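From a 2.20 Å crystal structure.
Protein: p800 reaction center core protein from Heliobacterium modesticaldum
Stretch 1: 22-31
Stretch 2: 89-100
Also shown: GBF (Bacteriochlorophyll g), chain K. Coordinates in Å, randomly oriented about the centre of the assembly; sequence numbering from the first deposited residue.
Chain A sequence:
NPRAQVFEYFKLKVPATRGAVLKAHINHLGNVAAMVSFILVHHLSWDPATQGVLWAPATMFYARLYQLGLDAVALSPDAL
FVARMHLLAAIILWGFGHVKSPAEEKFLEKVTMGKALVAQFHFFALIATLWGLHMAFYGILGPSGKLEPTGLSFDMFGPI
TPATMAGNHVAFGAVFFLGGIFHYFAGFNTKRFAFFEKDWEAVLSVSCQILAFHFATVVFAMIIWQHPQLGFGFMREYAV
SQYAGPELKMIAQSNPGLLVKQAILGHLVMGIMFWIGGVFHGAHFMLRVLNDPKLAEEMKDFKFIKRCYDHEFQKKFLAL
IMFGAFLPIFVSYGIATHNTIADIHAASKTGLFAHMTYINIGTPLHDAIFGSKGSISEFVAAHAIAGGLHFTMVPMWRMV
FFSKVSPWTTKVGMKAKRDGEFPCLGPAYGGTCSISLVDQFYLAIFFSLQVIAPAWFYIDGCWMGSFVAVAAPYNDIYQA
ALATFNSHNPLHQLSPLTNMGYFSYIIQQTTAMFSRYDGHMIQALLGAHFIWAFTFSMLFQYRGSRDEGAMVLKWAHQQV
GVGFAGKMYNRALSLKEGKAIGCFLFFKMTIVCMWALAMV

Stretch 1, residues 22-31: LKAHINHLGN
Stretch 2, residues 89-100: AAIILWGFGHVK

Two glycines, one on each helix, let this pair of helices close to an axial separation of 7.7 Å, and each occupies a place where a β-carbon would collide with a partner side chain. A CB built ideally on G30 would lie 2.5 Å from W94 CD1, and one on G97 would lie 1.8 Å from N27 OD1. The general principle is that the absence of a side chain permits close backbones, and polar side chains can then bond to backbone carbonyls of the partner.

Stretch 1 (22-31) is helical throughout, part of a longer helix, with phi/psi near -62/-40. Stretch 2 is helical from 89 to 97, and H98 (-115/16) leaves helical geometry, followed by extended V99 (-118/150) and K100 (-85/141). The helices run antiparallel at 163° (signed crossing -163°). Their register pairs K23 with G97, N27 with W94 and G30 with A90, at CA-CA distances of 4.8, 5.1 and 4.2 Å. The two stretches bury 571 Å² between them.

The indole of W94 takes the room that a CB on G30 would need. W94 (chi1 -76°, chi2 -31°) lays one face over G30 CA, which stands 4.0 Å from the centroid of the five-membered ring and 25° off its normal; GBF C3C lies over the opposite face. The ring edge faces polar groups: W94 NE1 donates to N31 OD1 at 3.0 Å and, weakly, to N27 O at 3.3 Å. N31 (m, chi2 8°) reaches this bond although its CA-to-CB bond points away.

Beside this, L93 (m, t) points toward stretch 1 and packs its CD1 4.0 Å from L29 CB and its CD2 4.2 Å from I26 CG2. Both I26 and L29 are m, t.

N27 (m, chi2 -35°) fills the space beside G97, with its OD1 3.1 Å from G97 CA. Its ND2 makes a weak hydrogen bond to G97 O (3.3 Å) and a shorter one to GBF O1D (2.7 Å), and also lies over one face of the H98 ring. In H98 (m, chi2 72°), ND1 donates to W94 O at 2.6 Å, and on the same ring H98 NE2 lies 2.8 Å from GBF MG. N27 OD1 comes within 3.0 Å of H98 ND1, but the angle is too poor for a hydrogen bond.

K23 (m, m, t, t) closes the contact where the second helix ends. Its NZ donates to F96 O at 3.0 Å and weakly to V99 O, also at 3.0 Å, so its ammonium gathers carbonyls from the last turn of the helix and from the segment beyond it.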

# COMPACT_ATOMS: atom_id res chain seq x y z
N LEU A 22 16.26 -36.77 -12.04
CA LEU A 22 17.58 -36.93 -11.45
C LEU A 22 18.54 -35.87 -11.96
O LEU A 22 19.31 -35.30 -11.19
CB LEU A 22 18.14 -38.32 -11.74
CG LEU A 22 19.39 -38.63 -10.91
CD1 LEU A 22 19.05 -38.80 -9.41
CD2 LEU A 22 20.08 -39.85 -11.44
N LYS A 23 18.49 -35.57 -13.26
CA LYS A 23 19.36 -34.53 -13.80
C LYS A 23 19.05 -33.18 -13.19
O LYS A 23 19.95 -32.39 -12.91
CB LYS A 23 19.23 -34.48 -15.31
CG LYS A 23 19.76 -35.74 -16.01
CD LYS A 23 21.26 -35.85 -15.99
CE LYS A 23 21.66 -37.22 -16.49
NZ LYS A 23 23.10 -37.43 -16.32
N ALA A 24 17.76 -32.89 -12.97
CA ALA A 24 17.40 -31.64 -12.33
C ALA A 24 17.96 -31.59 -10.91
O ALA A 24 18.46 -30.55 -10.48
CB ALA A 24 15.88 -31.48 -12.32
N HIS A 25 17.91 -32.71 -10.19
CA HIS A 25 18.47 -32.75 -8.85
C HIS A 25 19.98 -32.52 -8.87
O HIS A 25 20.51 -31.78 -8.04
CB HIS A 25 18.16 -34.09 -8.19
CG HIS A 25 16.73 -34.25 -7.79
ND1 HIS A 25 16.28 -35.37 -7.13
CD2 HIS A 25 15.65 -33.45 -7.96
CE1 HIS A 25 14.98 -35.26 -6.91
NE2 HIS A 25 14.58 -34.11 -7.42
N ILE A 26 20.69 -33.17 -9.79
CA ILE A 26 22.12 -32.93 -9.95
C ILE A 26 22.38 -31.46 -10.21
O ILE A 26 23.23 -30.84 -9.55
CB ILE A 26 22.68 -33.82 -11.09
CG1 ILE A 26 22.45 -35.30 -10.75
CG2 ILE A 26 24.18 -33.51 -11.36
CD1 ILE A 26 23.03 -36.28 -11.78
N ASN A 27 21.66 -30.86 -11.17
CA ASN A 27 21.90 -29.45 -11.49
C ASN A 27 21.58 -28.57 -10.30
O ASN A 27 22.23 -27.54 -10.09
CB ASN A 27 21.08 -29.01 -12.69
CG ASN A 27 21.59 -29.60 -13.99
OD1 ASN A 27 22.79 -29.78 -14.19
ND2 ASN A 27 20.67 -29.88 -14.89
N HIS A 28 20.60 -28.97 -9.48
CA HIS A 28 20.34 -28.19 -8.29
C HIS A 28 21.53 -28.24 -7.33
O HIS A 28 21.87 -27.23 -6.71
CB HIS A 28 19.08 -28.65 -7.60
CG HIS A 28 18.91 -28.05 -6.25
ND1 HIS A 28 19.18 -28.75 -5.09
CD2 HIS A 28 18.59 -26.80 -5.88
CE1 HIS A 28 18.98 -27.95 -4.06
NE2 HIS A 28 18.64 -26.76 -4.51
N LEU A 29 22.17 -29.40 -7.18
CA LEU A 29 23.40 -29.47 -6.39
C LEU A 29 24.48 -28.54 -6.97
O LEU A 29 25.17 -27.84 -6.22
CB LEU A 29 23.91 -30.91 -6.32
CG LEU A 29 22.97 -31.86 -5.59
CD1 LEU A 29 23.45 -33.28 -5.70
CD2 LEU A 29 22.77 -31.47 -4.15
N GLY A 30 24.63 -28.52 -8.29
CA GLY A 30 25.48 -27.53 -8.94
C GLY A 30 25.16 -26.09 -8.54
O GLY A 30 26.05 -25.26 -8.35
N ASN A 31 23.87 -25.76 -8.43
CA ASN A 31 23.50 -24.42 -8.01
C ASN A 31 23.96 -24.13 -6.59
O ASN A 31 24.41 -23.03 -6.28
CB ASN A 31 21.98 -24.25 -8.11
CG ASN A 31 21.49 -24.09 -9.52
OD1 ASN A 31 22.23 -24.25 -10.50
ND2 ASN A 31 20.22 -23.75 -9.64
N ALA A 89 33.37 -28.16 -8.25
CA ALA A 89 32.25 -29.07 -7.99
C ALA A 89 31.01 -28.66 -8.78
O ALA A 89 30.34 -29.51 -9.38
CB ALA A 89 31.95 -29.09 -6.50
N ALA A 90 30.71 -27.37 -8.83
CA ALA A 90 29.55 -26.91 -9.58
C ALA A 90 29.67 -27.25 -11.06
O ALA A 90 28.70 -27.70 -11.69
CB ALA A 90 29.36 -25.40 -9.41
N ILE A 91 30.85 -27.04 -11.65
CA ILE A 91 31.02 -27.29 -13.07
C ILE A 91 30.91 -28.78 -13.37
O ILE A 91 30.35 -29.17 -14.39
CB ILE A 91 32.35 -26.70 -13.56
CG1 ILE A 91 32.29 -25.18 -13.53
CG2 ILE A 91 32.69 -27.17 -14.99
CD1 ILE A 91 33.68 -24.55 -13.64
N ILE A 92 31.44 -29.62 -12.48
CA ILE A 92 31.36 -31.07 -12.66
C ILE A 92 29.91 -31.53 -12.56
O ILE A 92 29.47 -32.39 -13.33
CB ILE A 92 32.25 -31.79 -11.63
CG1 ILE A 92 33.72 -31.46 -11.87
CG2 ILE A 92 32.04 -33.29 -11.70
CD1 ILE A 92 34.68 -32.06 -10.84
N LEU A 93 29.16 -30.98 -11.59
CA LEU A 93 27.76 -31.36 -11.40
C LEU A 93 26.90 -30.86 -12.55
O LEU A 93 26.04 -31.60 -13.05
CB LEU A 93 27.24 -30.78 -10.08
CG LEU A 93 27.87 -31.40 -8.84
CD1 LEU A 93 27.69 -30.48 -7.67
CD2 LEU A 93 27.22 -32.73 -8.59
N TRP A 94 27.08 -29.61 -12.96
CA TRP A 94 26.31 -29.12 -14.11
C TRP A 94 26.71 -29.86 -15.39
O TRP A 94 25.88 -30.03 -16.29
CB TRP A 94 26.54 -27.63 -14.32
CG TRP A 94 25.84 -26.69 -13.38
CD1 TRP A 94 24.63 -26.87 -12.75
CD2 TRP A 94 26.32 -25.41 -12.99
NE1 TRP A 94 24.32 -25.76 -12.00
CE2 TRP A 94 25.35 -24.86 -12.12
CE3 TRP A 94 27.46 -24.67 -13.29
CZ2 TRP A 94 25.52 -23.60 -11.54
CZ3 TRP A 94 27.62 -23.42 -12.72
CH2 TRP A 94 26.66 -22.90 -11.86
N GLY A 95 27.97 -30.24 -15.50
CA GLY A 95 28.43 -30.99 -16.65
C GLY A 95 27.65 -32.27 -16.77
O GLY A 95 26.99 -32.52 -17.78
N PHE A 96 27.72 -33.09 -15.72
CA PHE A 96 26.96 -34.33 -15.69
C PHE A 96 25.46 -34.06 -15.80
O PHE A 96 24.72 -34.86 -16.41
CB PHE A 96 27.28 -35.10 -14.40
CG PHE A 96 28.66 -35.78 -14.40
CD1 PHE A 96 29.14 -36.47 -15.51
CD2 PHE A 96 29.44 -35.75 -13.26
CE1 PHE A 96 30.40 -37.09 -15.47
CE2 PHE A 96 30.68 -36.36 -13.21
CZ PHE A 96 31.16 -37.03 -14.31
N GLY A 97 24.99 -32.94 -15.24
CA GLY A 97 23.56 -32.64 -15.22
C GLY A 97 22.98 -32.29 -16.58
O GLY A 97 21.76 -32.35 -16.74
N HIS A 98 23.81 -31.96 -17.56
CA HIS A 98 23.33 -31.57 -18.87
C HIS A 98 23.73 -32.54 -19.97
O HIS A 98 23.67 -32.18 -21.15
CB HIS A 98 23.82 -30.17 -19.21
CG HIS A 98 23.23 -29.11 -18.33
ND1 HIS A 98 23.58 -28.96 -17.01
CD2 HIS A 98 22.30 -28.16 -18.59
CE1 HIS A 98 22.91 -27.95 -16.49
NE2 HIS A 98 22.13 -27.44 -17.43
N VAL A 99 24.15 -33.76 -19.62
CA VAL A 99 24.36 -34.83 -20.58
C VAL A 99 23.41 -35.97 -20.23
O VAL A 99 23.07 -36.18 -19.06
CB VAL A 99 25.81 -35.35 -20.60
CG1 VAL A 99 26.78 -34.23 -20.98
CG2 VAL A 99 26.17 -35.95 -19.25
N LYS A 100 23.00 -36.71 -21.24
CA LYS A 100 22.10 -37.83 -21.04
C LYS A 100 22.91 -39.06 -20.66
O LYS A 100 24.02 -39.27 -21.17
CB LYS A 100 21.28 -38.07 -22.30
CG LYS A 100 20.21 -39.12 -22.17
CD LYS A 100 19.20 -39.02 -23.30
CE LYS A 100 19.86 -38.90 -24.66
NZ LYS A 100 20.83 -40.02 -24.92
MG GBF K . 20.24 -25.38 -17.28
CHA GBF K . 17.77 -27.49 -16.05
CHB GBF K . 19.43 -26.25 -20.35
CHC GBF K . 22.79 -23.25 -18.24
CHD GBF K . 21.00 -24.64 -13.82
NA GBF K . 19.08 -26.76 -18.03
C1A GBF K . 18.05 -27.45 -17.52
C2A GBF K . 16.93 -27.83 -18.44
C3A GBF K . 17.85 -27.98 -19.66
C4A GBF K . 18.85 -26.91 -19.34
CMA GBF K . 18.56 -29.33 -19.71
CAA GBF K . 15.76 -26.85 -18.62
CBA GBF K . 14.56 -27.50 -19.31
CGA GBF K . 13.45 -26.49 -19.51
O1A GBF K . 13.25 -25.59 -18.71
O2A GBF K . 12.36 -26.84 -20.41
NB GBF K . 21.01 -24.85 -19.08
C1B GBF K . 20.52 -25.24 -20.26
C2B GBF K . 21.18 -24.56 -21.27
C3B GBF K . 22.12 -23.72 -20.66
C4B GBF K . 21.98 -23.95 -19.28
CMB GBF K . 20.90 -24.72 -22.74
CAB GBF K . 23.09 -22.78 -21.31
CBB GBF K . 23.35 -22.62 -22.60
NC GBF K . 21.64 -24.30 -16.25
C1C GBF K . 22.50 -23.43 -16.79
C2C GBF K . 23.31 -22.45 -16.03
C3C GBF K . 22.67 -22.96 -14.80
C4C GBF K . 21.76 -24.00 -14.93
CMC GBF K . 24.79 -22.78 -16.18
CAC GBF K . 22.98 -22.43 -13.45
CBC GBF K . 23.96 -21.30 -13.26
ND GBF K . 19.69 -25.88 -15.39
C1D GBF K . 19.90 -25.58 -14.11
C2D GBF K . 18.93 -26.18 -12.92
C3D GBF K . 18.21 -26.87 -13.88
C4D GBF K . 18.60 -26.73 -15.24
CMD GBF K . 18.80 -26.10 -11.44
CAD GBF K . 17.11 -27.88 -13.84
OBD GBF K . 16.29 -28.29 -12.95
CBD GBF K . 16.79 -28.25 -15.24
CGD GBF K . 16.97 -29.70 -15.48
O1D GBF K . 18.04 -30.21 -15.22
O2D GBF K . 15.86 -30.48 -16.01
CED GBF K . 16.01 -31.40 -17.09